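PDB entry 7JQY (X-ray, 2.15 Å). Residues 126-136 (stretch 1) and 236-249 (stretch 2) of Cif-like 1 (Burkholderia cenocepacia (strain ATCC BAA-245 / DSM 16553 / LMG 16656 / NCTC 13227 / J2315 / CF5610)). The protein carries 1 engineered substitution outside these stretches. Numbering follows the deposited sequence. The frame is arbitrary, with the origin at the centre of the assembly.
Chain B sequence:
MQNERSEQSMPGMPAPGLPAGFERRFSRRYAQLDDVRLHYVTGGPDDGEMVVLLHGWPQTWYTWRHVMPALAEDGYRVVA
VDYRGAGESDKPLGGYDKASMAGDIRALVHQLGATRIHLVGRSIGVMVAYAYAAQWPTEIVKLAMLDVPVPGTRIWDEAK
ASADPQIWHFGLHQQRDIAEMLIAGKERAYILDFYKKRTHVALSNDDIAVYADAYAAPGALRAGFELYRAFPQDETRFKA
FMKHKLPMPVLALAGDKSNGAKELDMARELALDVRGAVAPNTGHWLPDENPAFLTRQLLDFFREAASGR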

# COMPACT_ATOMS: atom_id res chain seq x y z
N VAL B 126 -7.72 -18.82 31.54
CA VAL B 126 -8.47 -19.30 32.69
C VAL B 126 -9.55 -20.29 32.29
O VAL B 126 -9.91 -21.16 33.08
CB VAL B 126 -9.03 -18.10 33.49
CG1 VAL B 126 -10.37 -17.61 32.93
CG2 VAL B 126 -9.14 -18.47 34.95
N MET B 127 -10.01 -20.25 31.03
CA MET B 127 -10.92 -21.28 30.56
C MET B 127 -10.19 -22.60 30.37
O MET B 127 -10.70 -23.66 30.77
CB MET B 127 -11.57 -20.84 29.24
CG MET B 127 -12.07 -19.40 29.23
SD MET B 127 -12.78 -18.87 27.65
CE MET B 127 -13.16 -17.16 28.04
N VAL B 128 -9.00 -22.56 29.79
CA VAL B 128 -8.16 -23.75 29.71
C VAL B 128 -7.83 -24.26 31.11
O VAL B 128 -7.92 -25.46 31.39
CB VAL B 128 -6.88 -23.44 28.91
CG1 VAL B 128 -6.08 -24.71 28.65
CG2 VAL B 128 -7.24 -22.75 27.59
N ALA B 129 -7.44 -23.36 32.01
CA ALA B 129 -7.07 -23.79 33.36
C ALA B 129 -8.25 -24.43 34.07
O ALA B 129 -8.09 -25.43 34.78
CB ALA B 129 -6.54 -22.60 34.16
N TYR B 130 -9.46 -23.88 33.90
CA TYR B 130 -10.63 -24.49 34.51
C TYR B 130 -10.91 -25.87 33.91
O TYR B 130 -11.17 -26.83 34.65
CB TYR B 130 -11.86 -23.59 34.36
CG TYR B 130 -13.14 -24.31 34.73
CD1 TYR B 130 -13.42 -24.62 36.06
CD2 TYR B 130 -14.05 -24.70 33.76
CE1 TYR B 130 -14.58 -25.29 36.41
CE2 TYR B 130 -15.21 -25.37 34.09
CZ TYR B 130 -15.47 -25.67 35.42
OH TYR B 130 -16.62 -26.34 35.75
N ALA B 131 -10.86 -25.97 32.58
CA ALA B 131 -11.08 -27.26 31.92
C ALA B 131 -10.02 -28.27 32.33
O ALA B 131 -10.31 -29.47 32.38
CB ALA B 131 -11.09 -27.08 30.40
N TYR B 132 -8.81 -27.82 32.63
CA TYR B 132 -7.79 -28.71 33.16
C TYR B 132 -8.23 -29.27 34.51
O TYR B 132 -8.21 -30.49 34.73
CB TYR B 132 -6.46 -27.96 33.29
CG TYR B 132 -5.20 -28.81 33.40
CD1 TYR B 132 -5.19 -30.02 34.10
CD2 TYR B 132 -4.01 -28.39 32.82
CE1 TYR B 132 -4.04 -30.78 34.21
CE2 TYR B 132 -2.86 -29.14 32.92
CZ TYR B 132 -2.88 -30.33 33.61
OH TYR B 132 -1.72 -31.07 33.71
N ALA B 133 -8.67 -28.39 35.42
CA ALA B 133 -9.08 -28.84 36.75
C ALA B 133 -10.34 -29.68 36.69
O ALA B 133 -10.50 -30.61 37.48
CB ALA B 133 -9.29 -27.64 37.67
N ALA B 134 -11.24 -29.39 35.74
CA ALA B 134 -12.48 -30.16 35.67
C ALA B 134 -12.23 -31.57 35.16
O ALA B 134 -12.86 -32.52 35.62
CB ALA B 134 -13.49 -29.45 34.77
N GLN B 135 -11.29 -31.73 34.22
CA GLN B 135 -11.03 -33.04 33.63
C GLN B 135 -10.08 -33.89 34.46
O GLN B 135 -10.19 -35.12 34.44
CB GLN B 135 -10.47 -32.87 32.21
CG GLN B 135 -11.55 -32.65 31.16
CD GLN B 135 -10.99 -32.09 29.87
OE1 GLN B 135 -11.27 -32.60 28.78
NE2 GLN B 135 -10.19 -31.03 29.99
N TRP B 136 -9.12 -33.29 35.16
CA TRP B 136 -8.15 -34.03 35.96
C TRP B 136 -8.00 -33.36 37.32
O TRP B 136 -6.94 -32.83 37.66
CB TRP B 136 -6.81 -34.14 35.23
CG TRP B 136 -6.99 -34.71 33.85
CD1 TRP B 136 -7.14 -36.03 33.53
CD2 TRP B 136 -7.09 -33.98 32.62
NE1 TRP B 136 -7.32 -36.17 32.18
CE2 TRP B 136 -7.29 -34.93 31.59
CE3 TRP B 136 -7.01 -32.63 32.28
CZ2 TRP B 136 -7.42 -34.56 30.26
CZ3 TRP B 136 -7.15 -32.27 30.95
CH2 TRP B 136 -7.35 -33.23 29.96
N THR B 236 -21.44 -25.36 25.87
CA THR B 236 -22.02 -26.68 26.09
C THR B 236 -21.11 -27.54 26.96
O THR B 236 -21.57 -28.18 27.91
CB THR B 236 -22.24 -27.37 24.74
OG1 THR B 236 -22.84 -26.45 23.82
CG2 THR B 236 -23.12 -28.59 24.88
N ARG B 237 -19.81 -27.55 26.66
CA ARG B 237 -18.91 -28.43 27.40
C ARG B 237 -18.75 -27.98 28.84
O ARG B 237 -18.76 -28.80 29.76
CB ARG B 237 -17.56 -28.51 26.68
CG ARG B 237 -16.60 -29.50 27.29
CD ARG B 237 -17.02 -30.92 26.96
NE ARG B 237 -16.10 -31.90 27.53
CZ ARG B 237 -15.09 -32.45 26.86
NH1 ARG B 237 -14.89 -32.12 25.59
NH2 ARG B 237 -14.29 -33.33 27.45
N PHE B 238 -18.65 -26.66 29.07
CA PHE B 238 -18.40 -26.15 30.42
C PHE B 238 -19.61 -26.30 31.33
O PHE B 238 -19.47 -26.58 32.52
CB PHE B 238 -17.98 -24.68 30.36
CG PHE B 238 -16.52 -24.48 30.10
CD1 PHE B 238 -15.81 -25.39 29.34
CD2 PHE B 238 -15.87 -23.39 30.64
CE1 PHE B 238 -14.46 -25.21 29.10
CE2 PHE B 238 -14.52 -23.20 30.41
CZ PHE B 238 -13.81 -24.11 29.64
N LYS B 239 -20.81 -26.14 30.77
CA LYS B 239 -22.04 -26.32 31.55
C LYS B 239 -22.10 -27.72 32.13
O LYS B 239 -22.59 -27.94 33.24
CB LYS B 239 -23.25 -26.05 30.64
CG LYS B 239 -23.41 -24.61 30.20
CD LYS B 239 -24.40 -24.45 29.04
CE LYS B 239 -25.44 -23.35 29.17
NZ LYS B 239 -25.69 -22.81 27.79
N ALA B 240 -21.64 -28.70 31.35
CA ALA B 240 -21.51 -30.07 31.84
C ALA B 240 -20.43 -30.17 32.91
O ALA B 240 -20.60 -30.91 33.89
CB ALA B 240 -21.22 -31.02 30.68
N PHE B 241 -19.33 -29.45 32.75
CA PHE B 241 -18.26 -29.49 33.74
C PHE B 241 -18.73 -28.99 35.11
O PHE B 241 -18.26 -29.48 36.14
CB PHE B 241 -17.07 -28.64 33.28
CG PHE B 241 -16.19 -29.29 32.22
CD1 PHE B 241 -16.17 -30.67 32.03
CD2 PHE B 241 -15.38 -28.49 31.41
CE1 PHE B 241 -15.35 -31.24 31.06
CE2 PHE B 241 -14.56 -29.06 30.44
CZ PHE B 241 -14.54 -30.43 30.26
N MET B 242 -19.67 -28.06 35.14
CA MET B 242 -20.06 -27.42 36.39
C MET B 242 -21.08 -28.21 37.19
O MET B 242 -21.65 -27.68 38.15
CB MET B 242 -20.62 -26.03 36.11
CG MET B 242 -19.59 -24.94 36.08
SD MET B 242 -20.39 -23.40 35.62
CE MET B 242 -21.08 -23.90 34.06
N LYS B 243 -21.30 -29.47 36.87
CA LYS B 243 -22.18 -30.25 37.67
C LYS B 243 -21.40 -30.73 38.87
O LYS B 243 -21.97 -31.04 39.88
CB LYS B 243 -22.66 -31.48 36.94
CG LYS B 243 -23.20 -31.27 35.55
CD LYS B 243 -24.33 -30.29 35.56
CE LYS B 243 -24.97 -30.17 34.20
NZ LYS B 243 -25.88 -29.02 34.14
N HIS B 244 -20.09 -30.77 38.76
CA HIS B 244 -19.18 -31.29 39.76
C HIS B 244 -18.29 -30.11 40.11
O HIS B 244 -17.41 -29.74 39.33
CB HIS B 244 -18.38 -32.47 39.19
CG HIS B 244 -19.23 -33.59 38.68
ND1 HIS B 244 -20.00 -34.38 39.51
CD2 HIS B 244 -19.40 -34.09 37.43
CE1 HIS B 244 -20.61 -35.31 38.80
NE2 HIS B 244 -20.26 -35.16 37.53
N LYS B 245 -18.53 -29.50 41.25
CA LYS B 245 -17.74 -28.35 41.62
C LYS B 245 -16.33 -28.81 41.97
O LYS B 245 -16.12 -29.94 42.43
CB LYS B 245 -18.41 -27.61 42.77
CG LYS B 245 -19.76 -27.04 42.34
CD LYS B 245 -20.04 -25.65 42.90
CE LYS B 245 -20.52 -25.71 44.34
NZ LYS B 245 -21.18 -24.44 44.76
N LEU B 246 -15.37 -27.93 41.73
CA LEU B 246 -13.97 -28.31 41.89
C LEU B 246 -13.64 -28.49 43.36
O LEU B 246 -14.12 -27.72 44.21
CB LEU B 246 -13.05 -27.26 41.26
CG LEU B 246 -13.20 -27.03 39.75
CD1 LEU B 246 -12.39 -25.81 39.32
CD2 LEU B 246 -12.79 -28.26 38.96
N PRO B 247 -12.85 -29.51 43.71
CA PRO B 247 -12.55 -29.78 45.12
C PRO B 247 -11.32 -29.06 45.65
O PRO B 247 -11.20 -28.85 46.86
CB PRO B 247 -12.34 -31.29 45.14
CG PRO B 247 -11.77 -31.58 43.77
CD PRO B 247 -12.35 -30.57 42.82
N MET B 248 -10.37 -28.72 44.78
CA MET B 248 -9.13 -28.10 45.23
C MET B 248 -9.37 -26.63 45.58
O MET B 248 -10.30 -26.00 45.06
CB MET B 248 -8.05 -28.24 44.16
CG MET B 248 -8.17 -27.27 43.00
SD MET B 248 -9.51 -27.71 41.87
CE MET B 248 -8.98 -29.33 41.34
N PRO B 249 -8.52 -26.04 46.42
CA PRO B 249 -8.67 -24.61 46.74
C PRO B 249 -8.51 -23.74 45.50
O PRO B 249 -7.66 -23.99 44.64
CB PRO B 249 -7.54 -24.35 47.75
CG PRO B 249 -7.23 -25.69 48.33
CD PRO B 249 -7.46 -26.68 47.23
O HOH W 1 -17.07 -27.15 38.23

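Stretch 1 is helical from 126 to 135, continuing a helix that begins earlier in the chain, and leaves helical geometry at W136. Stretch 2 enters as the end of another helix, 236-241, departs from it at M242, and turns through a type I beta turn from F241 to H244 before running on past L246 and M248. The two helix axes approach to 10.8 Å, with their N-to-C directions 46° apart. They draw closer toward their C-terminal ends: the CA atoms of A131 and F238 are 7.6 Å apart, those of A134 and F241 6.1 Å. At both positions an alanine CB meets a phenylalanine ring: A131 CB is 4.1 Å from F238 CE1 and A134 CB 3.7 Å from F241 CG.

No direct hydrogen bond crosses between the stretches; the contact, which buries 575 Å² in all, is mainly apolar. F241 is the knob of the packing, its side chain sitting among Y130, A131, A134 and Q135. The methyl of A134 lies over its ring face, CB 4.0 Å from the ring centroid and 23° off the normal, a CH-pi contact. A131 CB adds a contact of 4.0 Å to F241 CE2, and the aliphatic part of Q135 one of 3.8 Å from CG to F241 CZ.

One helical turn earlier, F238 meets Y130 edge-to-face: the edge of the tyrosine points at the phenylalanine face, with centroids 5.3 Å apart and planes at 61°. F238 also reaches the backbone of stretch 1, where its CZ lies 3.3 Å from M127 O, with the carbonyl oxygen near the plane of the ring at its edge.

Y130 has the largest area covered by the other stretch. L246 CD1 touches its ring edge at CD1, 3.6 Å away, while its OH lies 3.3 Å from M242 CG. That hydroxyl finds a polar partner in water 1, 2.6 Å from Y130 OH; the water in turn donates to H244 O at 2.8 Å, so a solvent bridge ties the tyrosine to the last residue of the turn. Beyond the turn, L246 points back toward stretch 1, its CD2 3.8 Å from A133 CB, and M248 CE extends this apolar patch at 4.1 Å from the same A133 CB.

Q135 NE2 donates to A131 O within its own helix at 2.9 Å. Its OE1 comes within 3.4 Å of R237 NH2, but the angle is too poor for a hydrogen bond, leaving proximity without a directed link.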